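Local atomic coordinates of 6-phosphogluconolactonase (PDB entry 1VL1), a protein that hydrolyses 6-phosphogluconolactone to 6-phosphogluconate, the second step in the oxidative stage of the pentose phosphate pathway. Residues D45-L51 against R73-S79; V111-D115 against Y127-I131; Q137-L143 against T189-F195; F184-S190 against F219-K223. All blocks are in the same frame, centred on the assembly; numbering follows the deposited sequence.

Contact 1: residues D45-L51 against R73-S79; sequences DKIFVVL and RIHFFLS
Two adjacent parallel strands, 47-51 and 74-78, run with axes 4.5 Å apart at 28°, in extended backbone conformation and paired Ile47 to Ile74 through Leu51 to Leu78. Arg73 NE donates to Asp45 O (2.7 Å), its long side chain reaching beside the start of strand 47-51, and the backbone O of Arg73 accepts Ile47 N (2.9 Å). Ile74 lays CG1 3.9 Å from Ile47 CG1, on the face shared with Val49, Phe76 and Leu51. His75 N bonds Ile47 O (2.8 Å) and its O takes Val49 N (2.8 Å); its CB lies 3.5 Å from Phe48 CD2, and the m rotamer puts one imidazole face against Phe48 CE2. Phe76, also m, brings CD1 to Leu51 CD1 (3.6 Å). Phe77 N reaches Val49 O (2.9 Å), its O accepts Leu51 N (2.7 Å), and its CE1 meets Phe48 CD2 (3.7 Å). Ser79 N closes on Leu51 O (2.8 Å). Beta-branched and aromatic residues suit a sheet buried between helices: the strands belong to the beta-alpha-beta unit 47-51, 57-64, 74-82 of a Rossmann-like fold.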
# COMPACT_ATOMS: atom_id res chain seq x y z
N ASP A 45 -7.34 -17.92 9.02
CA ASP A 45 -7.80 -18.55 7.79
C ASP A 45 -7.63 -17.60 6.62
O ASP A 45 -7.20 -18.03 5.56
CB ASP A 45 -9.27 -18.95 8.00
CG ASP A 45 -9.99 -19.39 6.72
OD1 ASP A 45 -9.36 -19.94 5.78
OD2 ASP A 45 -11.25 -19.25 6.59
N LYS A 46 -7.96 -16.33 6.81
CA LYS A 46 -7.86 -15.33 5.74
C LYS A 46 -6.99 -14.19 6.21
O LYS A 46 -7.05 -13.79 7.37
CB LYS A 46 -9.23 -14.78 5.38
CG LYS A 46 -10.26 -15.85 5.15
CD LYS A 46 -11.57 -15.27 4.59
CE LYS A 46 -12.37 -14.51 5.65
NZ LYS A 46 -13.75 -14.08 5.24
N ILE A 47 -6.19 -13.66 5.31
CA ILE A 47 -5.42 -12.47 5.65
C ILE A 47 -5.75 -11.34 4.68
O ILE A 47 -6.16 -11.60 3.52
CB ILE A 47 -3.90 -12.75 5.77
CG1 ILE A 47 -3.30 -13.15 4.41
CG2 ILE A 47 -3.64 -13.86 6.78
CD1 ILE A 47 -1.77 -12.99 4.34
N PHE A 48 -5.55 -10.09 5.15
CA PHE A 48 -5.94 -8.92 4.40
C PHE A 48 -4.75 -8.01 4.26
O PHE A 48 -4.14 -7.60 5.28
CB PHE A 48 -7.11 -8.20 5.08
CG PHE A 48 -8.27 -9.09 5.24
CD1 PHE A 48 -8.33 -9.93 6.36
CD2 PHE A 48 -9.23 -9.23 4.26
CE1 PHE A 48 -9.35 -10.84 6.52
CE2 PHE A 48 -10.29 -10.16 4.42
CZ PHE A 48 -10.34 -10.95 5.54
N VAL A 49 -4.39 -7.78 3.01
CA VAL A 49 -3.16 -7.06 2.62
C VAL A 49 -3.44 -5.83 1.76
O VAL A 49 -4.05 -5.92 0.71
CB VAL A 49 -2.16 -8.00 1.91
CG1 VAL A 49 -0.85 -7.30 1.67
CG2 VAL A 49 -1.99 -9.32 2.70
N VAL A 50 -2.95 -4.65 2.20
CA VAL A 50 -3.03 -3.38 1.49
C VAL A 50 -1.75 -3.21 0.66
O VAL A 50 -0.65 -3.49 1.18
CB VAL A 50 -3.14 -2.18 2.42
CG1 VAL A 50 -2.99 -0.86 1.64
CG2 VAL A 50 -4.45 -2.21 3.15
N LEU A 51 -1.91 -2.85 -0.62
CA LEU A 51 -0.77 -2.65 -1.54
C LEU A 51 -0.75 -1.25 -2.14
O LEU A 51 -1.75 -0.82 -2.72
CB LEU A 51 -0.88 -3.62 -2.70
CG LEU A 51 -0.98 -5.09 -2.40
CD1 LEU A 51 -1.17 -5.91 -3.70
CD2 LEU A 51 0.20 -5.58 -1.57
N ARG A 73 -6.69 -17.66 0.20
CA ARG A 73 -6.79 -17.19 1.61
C ARG A 73 -6.24 -15.79 1.75
O ARG A 73 -6.22 -15.23 2.85
CB ARG A 73 -5.99 -18.15 2.48
CG ARG A 73 -6.62 -19.53 2.54
CD ARG A 73 -5.82 -20.56 3.31
NE ARG A 73 -5.60 -20.08 4.68
CZ ARG A 73 -4.56 -20.43 5.43
NH1 ARG A 73 -3.67 -21.32 5.01
NH2 ARG A 73 -4.45 -19.94 6.66
N ILE A 74 -5.79 -15.18 0.66
CA ILE A 74 -5.20 -13.85 0.75
C ILE A 74 -6.03 -12.83 0.02
O ILE A 74 -6.31 -13.00 -1.16
CB ILE A 74 -3.75 -13.82 0.23
CG1 ILE A 74 -2.90 -14.89 0.96
CG2 ILE A 74 -3.17 -12.42 0.41
CD1 ILE A 74 -1.59 -15.21 0.27
N HIS A 75 -6.46 -11.79 0.73
CA HIS A 75 -7.28 -10.68 0.13
C HIS A 75 -6.46 -9.43 -0.01
O HIS A 75 -5.77 -9.02 0.94
CB HIS A 75 -8.50 -10.42 1.00
CG HIS A 75 -9.42 -11.59 1.07
ND1 HIS A 75 -10.66 -11.60 0.48
CD2 HIS A 75 -9.24 -12.81 1.63
CE1 HIS A 75 -11.21 -12.79 0.66
NE2 HIS A 75 -10.37 -13.54 1.36
N PHE A 76 -6.54 -8.80 -1.19
CA PHE A 76 -5.69 -7.66 -1.48
C PHE A 76 -6.53 -6.38 -1.71
O PHE A 76 -7.59 -6.46 -2.29
CB PHE A 76 -4.83 -7.92 -2.77
CG PHE A 76 -3.73 -8.95 -2.58
CD1 PHE A 76 -2.59 -8.63 -1.89
CD2 PHE A 76 -3.88 -10.23 -3.04
CE1 PHE A 76 -1.57 -9.54 -1.70
CE2 PHE A 76 -2.84 -11.16 -2.84
CZ PHE A 76 -1.72 -10.80 -2.18
N PHE A 77 -6.00 -5.25 -1.26
CA PHE A 77 -6.65 -3.96 -1.39
C PHE A 77 -5.66 -2.94 -1.87
O PHE A 77 -4.54 -2.89 -1.35
CB PHE A 77 -7.18 -3.50 -0.01
CG PHE A 77 -8.08 -4.49 0.64
CD1 PHE A 77 -7.56 -5.58 1.33
CD2 PHE A 77 -9.43 -4.34 0.60
CE1 PHE A 77 -8.37 -6.52 1.88
CE2 PHE A 77 -10.27 -5.30 1.17
CZ PHE A 77 -9.74 -6.36 1.82
N LEU A 78 -5.99 -2.10 -2.84
CA LEU A 78 -5.10 -0.97 -3.15
C LEU A 78 -5.10 0.09 -2.06
O LEU A 78 -6.16 0.41 -1.52
CB LEU A 78 -5.57 -0.31 -4.43
CG LEU A 78 -4.96 -0.92 -5.67
CD1 LEU A 78 -4.97 -2.42 -5.78
CD2 LEU A 78 -5.62 -0.28 -6.82
N SER A 79 -3.96 0.73 -1.81
CA SER A 79 -3.89 1.80 -0.83
C SER A 79 -4.51 3.09 -1.42
O SER A 79 -4.93 3.96 -0.68
CB SER A 79 -2.44 2.12 -0.46
OG SER A 79 -1.65 2.39 -1.60

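Contact 2: residues V111-D115 against Y127-I131; sequences VHYVD and YEREI
This is a strand-to-helix contact, partly buried, in which the end of the short edge-region strand 111-112 and the loop after it meet helix 120-134 of the alpha/beta fold. The chain leaves the strand at His112, stays extended through Tyr113 and Val114, and lies beside the helical turn Tyr127-Ile131, where Ile131 N bonds Tyr127 O at 3.0 Å. The nearest CA pairs are Val114 with Tyr127 (5.9 Å) and His112 with Glu130 (7.6 Å); Tyr127 and Glu130, three residues apart, both direct CA-to-CB toward the loop. Tyr127, in the t rotamer, brings its ring up to this backbone, with CD1 3.4 Å from Tyr113 O, while Val114 CG2 sits over one ring face, 4.0 Å from the centroid, as a CH-pi contact. A tyrosine fits because its ring fills the apolar gap while its hydroxyl goes on to bond Leu78 O in strand 74-82. The ring of His112 stacks on Phe77 of the same strand. Nearer the solvent, Glu130 is long enough to serve both side chain and backbone. Water 1 donates to Tyr113 O (2.8 Å) and Glu130 OE2 (2.5 Å); water 2 accepts from Tyr113 N (3.1 Å) and donates to Glu130 OE1 (2.8 Å). That same OE1 accepts a direct hydrogen bond from His112 ND1, 3.2 Å away.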
# COMPACT_ATOMS: atom_id res chain seq x y z
N VAL A 111 -9.72 -9.64 -4.78
CA VAL A 111 -8.97 -8.49 -5.19
C VAL A 111 -9.91 -7.30 -5.16
O VAL A 111 -10.91 -7.29 -5.85
CB VAL A 111 -8.36 -8.63 -6.62
CG1 VAL A 111 -7.74 -7.34 -7.10
CG2 VAL A 111 -7.37 -9.74 -6.61
N HIS A 112 -9.48 -6.26 -4.46
CA HIS A 112 -10.31 -5.12 -4.24
C HIS A 112 -9.60 -3.85 -4.69
O HIS A 112 -8.47 -3.58 -4.29
CB HIS A 112 -10.66 -5.04 -2.73
CG HIS A 112 -11.28 -6.30 -2.17
ND1 HIS A 112 -12.64 -6.54 -2.19
CD2 HIS A 112 -10.72 -7.39 -1.60
CE1 HIS A 112 -12.87 -7.72 -1.64
NE2 HIS A 112 -11.72 -8.27 -1.33
N TYR A 113 -10.28 -3.06 -5.52
CA TYR A 113 -9.70 -1.89 -6.12
C TYR A 113 -10.74 -0.78 -6.27
O TYR A 113 -11.92 -0.98 -5.99
CB TYR A 113 -9.01 -2.23 -7.47
CG TYR A 113 -9.95 -2.76 -8.54
CD1 TYR A 113 -10.67 -1.91 -9.41
CD2 TYR A 113 -10.15 -4.12 -8.65
CE1 TYR A 113 -11.56 -2.41 -10.35
CE2 TYR A 113 -11.00 -4.64 -9.61
CZ TYR A 113 -11.72 -3.78 -10.47
OH TYR A 113 -12.60 -4.32 -11.42
N VAL A 114 -10.27 0.38 -6.68
CA VAL A 114 -11.13 1.54 -6.83
C VAL A 114 -11.74 1.54 -8.25
O VAL A 114 -11.02 1.48 -9.26
CB VAL A 114 -10.36 2.82 -6.62
CG1 VAL A 114 -11.27 3.98 -6.87
CG2 VAL A 114 -9.77 2.90 -5.20
N ASP A 115 -13.05 1.67 -8.30
CA ASP A 115 -13.79 1.62 -9.58
C ASP A 115 -13.87 3.02 -10.10
O ASP A 115 -14.84 3.77 -9.85
CB ASP A 115 -15.20 1.01 -9.41
CG ASP A 115 -15.98 0.95 -10.70
OD1 ASP A 115 -15.43 1.35 -11.75
OD2 ASP A 115 -17.15 0.49 -10.72
N TYR A 127 -15.75 1.77 -2.54
CA TYR A 127 -14.56 1.09 -2.07
C TYR A 127 -14.60 1.02 -0.56
O TYR A 127 -14.26 -0.01 0.01
CB TYR A 127 -13.33 1.91 -2.50
CG TYR A 127 -12.03 1.20 -2.33
CD1 TYR A 127 -11.91 -0.13 -2.68
CD2 TYR A 127 -10.91 1.83 -1.83
CE1 TYR A 127 -10.70 -0.82 -2.57
CE2 TYR A 127 -9.70 1.14 -1.72
CZ TYR A 127 -9.60 -0.17 -2.06
OH TYR A 127 -8.40 -0.90 -1.94
N GLU A 128 -15.04 2.09 0.08
CA GLU A 128 -15.18 2.06 1.55
C GLU A 128 -16.12 0.92 2.01
O GLU A 128 -15.79 0.15 2.91
CB GLU A 128 -15.69 3.41 2.09
CG GLU A 128 -15.74 3.39 3.60
CD GLU A 128 -15.44 4.72 4.30
OE1 GLU A 128 -14.88 5.65 3.72
OE2 GLU A 128 -15.79 4.80 5.48
N ARG A 129 -17.26 0.82 1.38
CA ARG A 129 -18.21 -0.26 1.68
C ARG A 129 -17.56 -1.64 1.49
O ARG A 129 -17.81 -2.57 2.27
CB ARG A 129 -19.49 -0.18 0.85
CG ARG A 129 -20.47 0.95 1.22
CD ARG A 129 -21.79 0.92 0.52
NE ARG A 129 -21.69 0.96 -0.92
CZ ARG A 129 -21.72 2.06 -1.69
NH1 ARG A 129 -21.82 3.26 -1.16
NH2 ARG A 129 -21.69 1.90 -3.02
N GLU A 130 -16.77 -1.81 0.42
CA GLU A 130 -16.16 -3.11 0.15
C GLU A 130 -15.15 -3.46 1.23
O GLU A 130 -15.07 -4.60 1.66
CB GLU A 130 -15.43 -3.10 -1.19
CG GLU A 130 -16.27 -3.24 -2.37
CD GLU A 130 -15.43 -3.47 -3.62
OE1 GLU A 130 -14.44 -4.22 -3.57
OE2 GLU A 130 -15.85 -2.88 -4.62
N ILE A 131 -14.31 -2.50 1.60
CA ILE A 131 -13.34 -2.74 2.66
C ILE A 131 -14.02 -3.15 3.97
O ILE A 131 -13.64 -4.19 4.57
CB ILE A 131 -12.48 -1.48 2.89
CG1 ILE A 131 -11.67 -1.22 1.64
CG2 ILE A 131 -11.60 -1.70 4.09
CD1 ILE A 131 -10.96 0.14 1.70
O HOH W 1 -14.55 -0.81 -5.05
O HOH W 2 -13.10 -4.11 -6.07

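Contact 3: residues Q137-L143 against T189-F195; sequences QFDLAIL and TSLYVLF
Five backbone hydrogen bonds hold these parallel segments together. Leu191 N donates to Phe138 O (3.0 Å) and Tyr192 N to Asp139 O (3.1 Å); the regular alternation then follows, Ala141 N to Tyr192 O (2.9 Å), Leu194 N to Ala141 O (2.8 Å) and Leu143 N to Leu194 O (2.8 Å). Successive donors at Leu191 and Tyr192 go with helical backbone angles at Asp139 (-84/-37) and Leu191 (-61/-45), which interrupt the extended chain just before strands 140-143 and 192-195. From there the axes lie 4.8 Å apart at 13°, pairing Leu140 with Tyr192 through Leu143 with Phe195. On one face, Leu140 CD1 touches Leu194 CG (3.7 Å) and Tyr192 CB (3.8 Å). On the other, Leu143 CD1 reaches Val193 CG1 (3.9 Å), and small Ala141 leaves room for Ser190, whose OG lies 3.5 Å from Ala141 CB and hydrogen-bonds Leu187 O. Before the strands, Phe138 CD2 approaches Thr189 OG1 (3.4 Å), whose hydroxyl hydrogen-bonds Ala186 O, and Gln137 CG approaches Thr189 O (3.3 Å). Asp139 OD1 lies 3.7 Å from Leu191 CD1; its carboxylate pairs with Lys44. The pair forms part of the parallel region of the sheet in this Rossmann-like fold: strands 47-51 and 225-231 flank it, helix 25-43 packs on the Leu140, Ile142 and Leu194 face, and Phe195 stacks on Trp228.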
# COMPACT_ATOMS: atom_id res chain seq x y z
N GLN A 137 -9.90 -4.85 9.99
CA GLN A 137 -8.48 -4.76 10.31
C GLN A 137 -7.65 -5.34 9.18
O GLN A 137 -7.84 -6.48 8.82
CB GLN A 137 -8.20 -5.57 11.59
CG GLN A 137 -6.81 -5.46 12.14
CD GLN A 137 -6.67 -6.10 13.51
OE1 GLN A 137 -6.67 -5.39 14.54
NE2 GLN A 137 -6.56 -7.43 13.55
N PHE A 138 -6.72 -4.56 8.62
CA PHE A 138 -5.73 -5.13 7.71
C PHE A 138 -4.64 -5.81 8.53
O PHE A 138 -4.28 -5.36 9.64
CB PHE A 138 -5.13 -4.06 6.83
CG PHE A 138 -6.12 -3.30 6.02
CD1 PHE A 138 -6.87 -3.94 5.03
CD2 PHE A 138 -6.28 -1.95 6.18
CE1 PHE A 138 -7.79 -3.23 4.27
CE2 PHE A 138 -7.16 -1.22 5.39
CZ PHE A 138 -7.94 -1.87 4.45
N ASP A 139 -4.12 -6.89 7.99
CA ASP A 139 -2.99 -7.61 8.61
C ASP A 139 -1.66 -6.96 8.22
O ASP A 139 -0.75 -6.83 9.04
CB ASP A 139 -3.01 -9.07 8.17
CG ASP A 139 -4.17 -9.81 8.72
OD1 ASP A 139 -4.31 -9.94 9.98
OD2 ASP A 139 -5.05 -10.28 7.98
N LEU A 140 -1.58 -6.51 6.98
CA LEU A 140 -0.33 -6.04 6.43
C LEU A 140 -0.56 -4.96 5.42
O LEU A 140 -1.47 -5.10 4.62
CB LEU A 140 0.31 -7.22 5.77
CG LEU A 140 1.69 -7.13 5.16
CD1 LEU A 140 2.69 -6.64 6.18
CD2 LEU A 140 2.13 -8.48 4.71
N ALA A 141 0.22 -3.87 5.47
CA ALA A 141 0.17 -2.85 4.48
C ALA A 141 1.58 -2.72 3.90
O ALA A 141 2.53 -2.61 4.65
CB ALA A 141 -0.30 -1.53 5.05
N ILE A 142 1.70 -2.83 2.60
CA ILE A 142 2.97 -2.69 1.87
C ILE A 142 2.91 -1.38 1.10
O ILE A 142 2.19 -1.22 0.07
CB ILE A 142 3.25 -3.90 0.93
CG1 ILE A 142 3.15 -5.22 1.68
CG2 ILE A 142 4.62 -3.77 0.26
CD1 ILE A 142 3.15 -6.47 0.83
N LEU A 143 3.65 -0.40 1.62
CA LEU A 143 3.53 0.96 1.17
C LEU A 143 4.82 1.50 0.64
O LEU A 143 5.91 1.02 1.05
CB LEU A 143 3.08 1.83 2.35
CG LEU A 143 1.75 1.43 2.97
CD1 LEU A 143 1.43 2.35 4.18
CD2 LEU A 143 0.62 1.46 1.92
N THR A 189 -5.27 0.85 10.87
CA THR A 189 -5.81 -0.41 11.36
C THR A 189 -4.90 -1.60 11.05
O THR A 189 -5.13 -2.69 11.59
CB THR A 189 -7.20 -0.76 10.78
OG1 THR A 189 -7.11 -0.98 9.36
CG2 THR A 189 -8.18 0.39 10.98
N SER A 190 -3.88 -1.40 10.23
CA SER A 190 -2.98 -2.48 9.86
C SER A 190 -2.11 -2.92 11.03
O SER A 190 -1.50 -2.09 11.70
CB SER A 190 -2.09 -2.04 8.72
OG SER A 190 -2.75 -1.55 7.58
N LEU A 191 -2.03 -4.23 11.27
CA LEU A 191 -1.16 -4.78 12.31
C LEU A 191 0.32 -4.44 11.99
O LEU A 191 1.05 -3.98 12.87
CB LEU A 191 -1.37 -6.29 12.46
CG LEU A 191 -2.77 -6.74 12.91
CD1 LEU A 191 -2.85 -8.28 12.94
CD2 LEU A 191 -3.08 -6.18 14.33
N TYR A 192 0.70 -4.62 10.73
CA TYR A 192 2.08 -4.39 10.28
C TYR A 192 2.07 -3.46 9.09
O TYR A 192 1.32 -3.65 8.17
CB TYR A 192 2.75 -5.72 9.91
CG TYR A 192 2.83 -6.70 11.06
CD1 TYR A 192 3.83 -6.61 11.98
CD2 TYR A 192 1.83 -7.68 11.25
CE1 TYR A 192 3.89 -7.48 13.08
CE2 TYR A 192 1.86 -8.57 12.36
CZ TYR A 192 2.91 -8.44 13.27
OH TYR A 192 3.04 -9.28 14.36
N VAL A 193 2.88 -2.40 9.16
CA VAL A 193 3.03 -1.51 8.07
C VAL A 193 4.50 -1.61 7.62
O VAL A 193 5.42 -1.51 8.45
CB VAL A 193 2.74 -0.06 8.47
CG1 VAL A 193 3.15 0.87 7.40
CG2 VAL A 193 1.26 0.13 8.74
N LEU A 194 4.67 -1.91 6.33
CA LEU A 194 5.99 -1.99 5.70
C LEU A 194 6.13 -0.86 4.72
O LEU A 194 5.31 -0.70 3.82
CB LEU A 194 6.13 -3.31 4.93
CG LEU A 194 5.75 -4.59 5.69
CD1 LEU A 194 6.16 -5.86 4.86
CD2 LEU A 194 6.36 -4.64 7.02
N PHE A 195 7.20 -0.08 4.83
CA PHE A 195 7.52 0.94 3.82
C PHE A 195 8.70 0.44 2.99
O PHE A 195 9.67 -0.04 3.53
CB PHE A 195 7.95 2.27 4.49
CG PHE A 195 6.80 3.05 5.07
CD1 PHE A 195 6.07 3.92 4.26
CD2 PHE A 195 6.50 2.95 6.42
CE1 PHE A 195 5.02 4.64 4.78
CE2 PHE A 195 5.45 3.71 6.94
CZ PHE A 195 4.74 4.51 6.15

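Contact 4: residues F184-S190 against F219-K223; sequences FRALNTS and FVRGK
A short helix, 184-187, and the turn following it fit against the irregular segment 219-223. Phe184 (chi1 m) offers a flat ring face, and Phe219 CB rests on it 3.8 Å from the centroid in a CH-pi contact. Next comes Val220, a compact branched knob between Phe184 and Leu187: its CG2 is 3.8 Å from Phe184 CD1 and its CG1 3.9 Å from Leu187 CB. Asn188 sets its amide beside the backbone of Phe219-Arg221 and matches it at both ends, ND2 donating to Phe219 O (3.0 Å) and OD1 accepting Arg221 N (2.9 Å), a double role suited to asparagine. Water 3 fills a gap beyond, donating to Asn188 O and Arg221 O, both at 2.8 Å. The type I turn Leu187-Ser190 then brings Ser190 O to Lys223 N (2.8 Å), while Gly222 CA makes a CA-H...O contact with Ser190 O at 3.3 Å. The extended Lys223 side chain lies along the turn, CE 3.0 Å from Thr189 O, and its NZ hydrogen-bonds Gln137 OE1. The contact thus joins the lead-in to strand 192-198 with that to strand 225-231, its neighbour in the sheet, with Val220 also touching Leu143, Val193 and Phe195.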
# COMPACT_ATOMS: atom_id res chain seq x y z
N PHE A 184 -5.34 8.02 6.90
CA PHE A 184 -4.60 7.54 8.06
C PHE A 184 -5.40 6.53 8.91
O PHE A 184 -4.86 5.49 9.34
CB PHE A 184 -4.17 8.70 8.94
CG PHE A 184 -3.22 9.68 8.29
CD1 PHE A 184 -2.26 9.28 7.36
CD2 PHE A 184 -3.22 11.00 8.71
CE1 PHE A 184 -1.35 10.17 6.81
CE2 PHE A 184 -2.29 11.93 8.17
CZ PHE A 184 -1.35 11.50 7.20
N ARG A 185 -6.66 6.82 9.16
CA ARG A 185 -7.54 5.92 9.92
C ARG A 185 -7.53 4.50 9.38
O ARG A 185 -7.32 3.54 10.16
CB ARG A 185 -8.95 6.50 9.92
CG ARG A 185 -9.96 5.67 10.56
CD ARG A 185 -11.24 6.47 10.70
NE ARG A 185 -12.38 5.59 10.93
CZ ARG A 185 -13.63 5.85 10.53
NH1 ARG A 185 -13.93 6.98 9.87
NH2 ARG A 185 -14.59 4.96 10.79
N ALA A 186 -7.70 4.36 8.06
CA ALA A 186 -7.79 3.06 7.41
C ALA A 186 -6.42 2.37 7.48
O ALA A 186 -6.29 1.20 7.88
CB ALA A 186 -8.26 3.21 5.97
N LEU A 187 -5.39 3.13 7.13
CA LEU A 187 -4.02 2.55 7.08
C LEU A 187 -3.58 2.09 8.46
O LEU A 187 -2.92 1.06 8.61
CB LEU A 187 -3.02 3.55 6.46
CG LEU A 187 -3.20 3.79 4.94
CD1 LEU A 187 -2.26 4.86 4.50
CD2 LEU A 187 -2.89 2.52 4.20
N ASN A 188 -3.92 2.88 9.47
CA ASN A 188 -3.52 2.60 10.83
C ASN A 188 -4.28 1.46 11.53
O ASN A 188 -3.96 1.07 12.65
CB ASN A 188 -3.53 3.93 11.61
CG ASN A 188 -2.37 4.85 11.24
OD1 ASN A 188 -1.44 4.45 10.56
ND2 ASN A 188 -2.45 6.10 11.67
N THR A 189 -5.27 0.85 10.87
CA THR A 189 -5.81 -0.41 11.36
C THR A 189 -4.90 -1.60 11.05
O THR A 189 -5.13 -2.69 11.59
CB THR A 189 -7.20 -0.76 10.78
OG1 THR A 189 -7.11 -0.98 9.36
CG2 THR A 189 -8.18 0.39 10.98
N SER A 190 -3.88 -1.40 10.23
CA SER A 190 -2.98 -2.48 9.86
C SER A 190 -2.11 -2.92 11.03
O SER A 190 -1.50 -2.09 11.70
CB SER A 190 -2.09 -2.04 8.72
OG SER A 190 -2.75 -1.55 7.58
N PHE A 219 2.76 9.71 9.86
CA PHE A 219 1.54 9.37 10.64
C PHE A 219 1.01 7.98 10.44
O PHE A 219 0.02 7.61 11.09
CB PHE A 219 0.43 10.39 10.38
CG PHE A 219 0.80 11.78 10.78
CD1 PHE A 219 0.73 12.20 12.11
CD2 PHE A 219 1.29 12.66 9.85
CE1 PHE A 219 1.12 13.45 12.49
CE2 PHE A 219 1.69 13.95 10.24
CZ PHE A 219 1.58 14.34 11.55
N VAL A 220 1.66 7.19 9.59
CA VAL A 220 1.17 5.85 9.27
C VAL A 220 2.04 4.85 10.02
O VAL A 220 3.26 4.74 9.80
CB VAL A 220 1.16 5.54 7.74
CG1 VAL A 220 0.64 4.15 7.52
CG2 VAL A 220 0.27 6.46 7.03
N ARG A 221 1.40 4.15 10.94
CA ARG A 221 2.07 3.20 11.82
C ARG A 221 1.28 1.94 11.95
O ARG A 221 0.04 1.98 12.04
CB ARG A 221 2.26 3.79 13.19
CG ARG A 221 2.97 5.11 13.24
CD ARG A 221 4.45 5.06 12.92
NE ARG A 221 4.98 6.44 12.90
CZ ARG A 221 5.54 7.09 13.89
NH1 ARG A 221 5.70 6.51 15.09
NH2 ARG A 221 5.94 8.35 13.70
N GLY A 222 1.97 0.80 12.03
CA GLY A 222 1.32 -0.46 12.31
C GLY A 222 0.91 -0.56 13.78
O GLY A 222 1.53 0.01 14.66
N LYS A 223 -0.19 -1.25 14.05
CA LYS A 223 -0.61 -1.42 15.43
C LYS A 223 0.40 -2.25 16.24
O LYS A 223 0.55 -2.05 17.46
CB LYS A 223 -1.92 -2.16 15.51
CG LYS A 223 -3.09 -1.47 14.97
CD LYS A 223 -4.25 -2.47 15.09
CE LYS A 223 -5.50 -1.99 14.46
NZ LYS A 223 -6.56 -3.05 14.53
O HOH W 3 -1.81 2.09 14.10

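In the fold
Contacts 1 and 3 are successive pairings in one sheet, their centres 10 Å apart: strand 47-51 lies beside strand 140-143, with Phe48 O to Asp139 N and Val50 O to Ile142 N both at 2.8 Å. Contact 2 extends the sheet beyond contact 1, where Phe76 O meets His112 N at 2.9 Å and Leu78 O meets Tyr127 OH at 2.6 Å. Contact 4 shares Thr189 and Ser190 with contact 3, 7 Å away between centres; Gln137 OE1 and Lys223 NZ, 2.3 Å apart, connect them. Contacts 2 and 4 are about 17 Å apart between centres and do not touch. Phe138 of contact 3 packs on both Ile131 of contact 2 and Val50 of contact 1.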